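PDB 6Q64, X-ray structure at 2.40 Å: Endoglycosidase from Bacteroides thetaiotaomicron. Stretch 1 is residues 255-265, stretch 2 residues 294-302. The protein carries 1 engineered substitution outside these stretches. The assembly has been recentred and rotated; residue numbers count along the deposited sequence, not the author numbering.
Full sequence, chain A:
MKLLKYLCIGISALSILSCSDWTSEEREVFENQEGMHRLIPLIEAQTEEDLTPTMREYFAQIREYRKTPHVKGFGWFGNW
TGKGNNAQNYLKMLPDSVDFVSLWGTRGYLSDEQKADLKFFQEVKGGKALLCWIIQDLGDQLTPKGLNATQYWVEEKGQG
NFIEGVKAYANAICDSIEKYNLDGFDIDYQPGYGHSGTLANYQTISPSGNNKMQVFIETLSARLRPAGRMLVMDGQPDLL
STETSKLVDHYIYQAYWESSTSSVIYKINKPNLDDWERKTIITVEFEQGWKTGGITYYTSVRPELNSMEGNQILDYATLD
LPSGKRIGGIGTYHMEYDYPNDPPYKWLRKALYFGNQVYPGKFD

Stretch 1 (255-265) AYWESSTSSVI
Stretch 2 294-302: GITYYTSVR

Residues 255-265 and 294-302 run side by side in the same direction, with Ser259, Ser260 and Thr261 aligned on Tyr298, Thr299 and Ser300 (CA-CA 4.6, 5.0 and 5.4 Å), and they bury 470 Å² between them. Neither forms a regular strand here. A single bridge joins Ser260 (phi/psi -153/146) to Thr299 (-123/118), both extended: Thr299 N donates to Ser259 O at 3.0 Å, and Thr261 N returns a weak bond to Thr299 O at 3.4 Å. Ser260 CA also approaches Thr299 O at 3.3 Å, a CA-H...O contact.

Ser260 then serves as N-cap of the helix that starts at Thr261. Its p rotamer (chi1 76°) brings OG to 3.0 Å from Ser263 N, while Ser263, also p, turns OG back to donate to Ser260 O at 2.8 Å. Thr261, in m (-59°), presents OG1 to the second stretch, where it accepts from Val301 N at 2.9 Å and thus extends the pairing beyond the bridge. Ser300 points away from the first stretch; its t rotamer places OG 3.0 Å from Arg302 N, whose hydrogen bond it accepts.

Tyr298 is the central side chain. CA-to-CB leaves sideways, but chi1 -168° (t) and chi2 83° carry the ring beneath the turn into the helix. Ser260 CA lies over one face, whereas Glu258 O, 3.3 Å from Tyr298 CD1, and Val264 CG2, 3.7 Å from Tyr298 OH, sit at its edge. Val264 points toward the second stretch in t.

Upstream, Ile295 points toward the first stretch with chi1 61° (p) and chi2 142°. Its CG2 meets the edge of the Trp257 indole (m, chi2 118°) 4.1 Å from Trp257 CE3, and Ile295 CD1 reaches within 4.0 Å of Ser259 CA. Tyr297, chi1 58° (p), brings CE2 to 4.0 Å from Ser259 CB.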

# COMPACT_ATOMS: atom_id res chain seq x y z
N ALA A 255 7.98 -7.62 -5.53
CA ALA A 255 8.32 -8.73 -6.46
C ALA A 255 8.83 -8.19 -7.80
O ALA A 255 8.39 -8.68 -8.86
CB ALA A 255 7.11 -9.62 -6.67
N TYR A 256 9.75 -7.23 -7.76
CA TYR A 256 10.20 -6.49 -8.97
C TYR A 256 10.93 -7.45 -9.94
O TYR A 256 10.50 -7.55 -11.12
CB TYR A 256 11.06 -5.29 -8.57
CG TYR A 256 10.48 -4.26 -7.62
CD1 TYR A 256 9.12 -4.04 -7.45
CD2 TYR A 256 11.35 -3.42 -6.94
CE1 TYR A 256 8.65 -3.03 -6.61
CE2 TYR A 256 10.90 -2.41 -6.10
CZ TYR A 256 9.55 -2.20 -5.94
OH TYR A 256 9.18 -1.20 -5.06
N TRP A 257 11.99 -8.15 -9.50
CA TRP A 257 12.94 -8.82 -10.43
C TRP A 257 12.75 -10.35 -10.46
O TRP A 257 13.57 -11.04 -11.08
CB TRP A 257 14.39 -8.46 -10.10
CG TRP A 257 14.51 -7.03 -9.68
CD1 TRP A 257 14.94 -6.53 -8.48
CD2 TRP A 257 14.10 -5.90 -10.46
NE1 TRP A 257 14.83 -5.16 -8.47
CE2 TRP A 257 14.34 -4.75 -9.68
CE3 TRP A 257 13.59 -5.77 -11.76
CZ2 TRP A 257 14.08 -3.47 -10.17
CZ3 TRP A 257 13.30 -4.51 -12.22
CH2 TRP A 257 13.56 -3.38 -11.43
N GLU A 258 11.67 -10.85 -9.88
CA GLU A 258 11.31 -12.27 -9.97
C GLU A 258 10.97 -12.63 -11.41
O GLU A 258 10.10 -12.01 -11.95
CB GLU A 258 10.14 -12.57 -9.03
CG GLU A 258 10.58 -12.89 -7.61
CD GLU A 258 11.05 -11.72 -6.76
OE1 GLU A 258 11.73 -11.99 -5.77
OE2 GLU A 258 10.72 -10.55 -7.08
N SER A 259 11.55 -13.67 -11.99
CA SER A 259 11.40 -13.97 -13.43
C SER A 259 10.48 -15.17 -13.70
O SER A 259 10.42 -15.57 -14.89
CB SER A 259 12.77 -14.12 -14.06
OG SER A 259 13.19 -15.47 -14.19
N SER A 260 9.82 -15.74 -12.67
CA SER A 260 9.00 -17.00 -12.71
C SER A 260 7.90 -17.00 -11.64
O SER A 260 8.13 -16.47 -10.54
CB SER A 260 9.84 -18.23 -12.55
OG SER A 260 10.23 -18.41 -11.19
N THR A 261 6.75 -17.60 -11.95
CA THR A 261 5.62 -17.70 -11.00
C THR A 261 6.14 -18.30 -9.71
O THR A 261 5.93 -17.74 -8.63
CB THR A 261 4.46 -18.58 -11.50
OG1 THR A 261 3.93 -18.08 -12.73
CG2 THR A 261 3.33 -18.62 -10.49
N SER A 262 6.86 -19.41 -9.83
CA SER A 262 7.15 -20.22 -8.63
C SER A 262 8.22 -19.50 -7.80
O SER A 262 8.12 -19.53 -6.57
CB SER A 262 7.38 -21.67 -8.97
OG SER A 262 8.74 -21.94 -9.13
N SER A 263 9.08 -18.69 -8.41
CA SER A 263 10.03 -17.82 -7.66
C SER A 263 9.29 -16.71 -6.91
O SER A 263 9.83 -16.22 -5.90
CB SER A 263 11.14 -17.27 -8.52
OG SER A 263 10.65 -16.31 -9.44
N VAL A 264 8.07 -16.36 -7.32
CA VAL A 264 7.28 -15.31 -6.62
C VAL A 264 6.57 -15.95 -5.42
O VAL A 264 6.63 -15.37 -4.33
CB VAL A 264 6.26 -14.64 -7.56
CG1 VAL A 264 5.44 -13.56 -6.87
CG2 VAL A 264 6.97 -14.07 -8.76
N ILE A 265 5.95 -17.11 -5.65
CA ILE A 265 5.34 -17.95 -4.58
C ILE A 265 6.38 -18.22 -3.50
O ILE A 265 6.06 -18.02 -2.31
CB ILE A 265 4.73 -19.23 -5.16
CG1 ILE A 265 3.81 -18.90 -6.34
CG2 ILE A 265 4.01 -19.99 -4.05
CD1 ILE A 265 2.84 -19.97 -6.75
N GLY A 294 6.03 -4.43 -16.21
CA GLY A 294 7.22 -5.03 -15.59
C GLY A 294 8.15 -5.65 -16.61
O GLY A 294 8.07 -5.25 -17.76
N ILE A 295 8.94 -6.65 -16.19
CA ILE A 295 10.11 -7.17 -16.93
C ILE A 295 9.64 -7.84 -18.22
O ILE A 295 8.47 -8.27 -18.30
CB ILE A 295 10.92 -8.13 -16.03
CG1 ILE A 295 10.10 -9.34 -15.57
CG2 ILE A 295 11.50 -7.38 -14.84
CD1 ILE A 295 10.90 -10.62 -15.52
N THR A 296 10.54 -7.97 -19.19
CA THR A 296 10.19 -8.40 -20.56
C THR A 296 10.45 -9.90 -20.73
O THR A 296 9.93 -10.47 -21.71
CB THR A 296 10.99 -7.56 -21.54
OG1 THR A 296 12.34 -7.87 -21.22
CG2 THR A 296 10.74 -6.08 -21.37
N TYR A 297 11.22 -10.47 -19.79
CA TYR A 297 11.75 -11.85 -19.78
C TYR A 297 11.12 -12.67 -18.65
O TYR A 297 11.79 -13.52 -18.09
CB TYR A 297 13.26 -11.83 -19.60
CG TYR A 297 13.74 -11.16 -18.34
CD1 TYR A 297 13.83 -9.78 -18.26
CD2 TYR A 297 14.15 -11.88 -17.24
CE1 TYR A 297 14.30 -9.14 -17.12
CE2 TYR A 297 14.61 -11.26 -16.09
CZ TYR A 297 14.68 -9.88 -16.02
OH TYR A 297 15.14 -9.25 -14.90
N TYR A 298 9.87 -12.41 -18.29
CA TYR A 298 9.12 -13.19 -17.29
C TYR A 298 8.55 -14.43 -17.96
O TYR A 298 8.30 -14.39 -19.20
CB TYR A 298 7.96 -12.40 -16.69
CG TYR A 298 7.30 -12.99 -15.46
CD1 TYR A 298 7.83 -12.79 -14.20
CD2 TYR A 298 6.10 -13.69 -15.56
CE1 TYR A 298 7.21 -13.28 -13.06
CE2 TYR A 298 5.46 -14.19 -14.43
CZ TYR A 298 6.02 -13.99 -13.18
OH TYR A 298 5.40 -14.43 -12.05
N THR A 299 8.42 -15.50 -17.16
CA THR A 299 7.74 -16.78 -17.51
C THR A 299 6.63 -17.04 -16.50
O THR A 299 6.95 -17.13 -15.30
CB THR A 299 8.71 -17.96 -17.54
OG1 THR A 299 9.95 -17.43 -18.03
CG2 THR A 299 8.13 -19.10 -18.36
N SER A 300 5.39 -17.08 -16.99
CA SER A 300 4.17 -17.35 -16.20
C SER A 300 3.90 -18.84 -16.24
O SER A 300 4.24 -19.49 -17.23
CB SER A 300 2.95 -16.60 -16.72
OG SER A 300 1.79 -16.91 -15.96
N VAL A 301 3.19 -19.30 -15.22
CA VAL A 301 2.69 -20.70 -15.05
C VAL A 301 1.44 -20.86 -15.93
O VAL A 301 0.85 -21.95 -15.99
CB VAL A 301 2.46 -20.93 -13.54
CG1 VAL A 301 1.09 -20.42 -13.11
CG2 VAL A 301 2.70 -22.36 -13.15
N ARG A 302 1.01 -19.76 -16.54
CA ARG A 302 -0.09 -19.75 -17.53
C ARG A 302 0.54 -19.58 -18.90
O ARG A 302 1.04 -18.52 -19.23
CB ARG A 302 -1.07 -18.64 -17.17
CG ARG A 302 -1.50 -18.64 -15.71
CD ARG A 302 -2.83 -17.99 -15.61
NE ARG A 302 -3.38 -17.85 -14.27
CZ ARG A 302 -4.41 -18.56 -13.78
NH1 ARG A 302 -4.99 -19.50 -14.50
NH2 ARG A 302 -4.87 -18.29 -12.58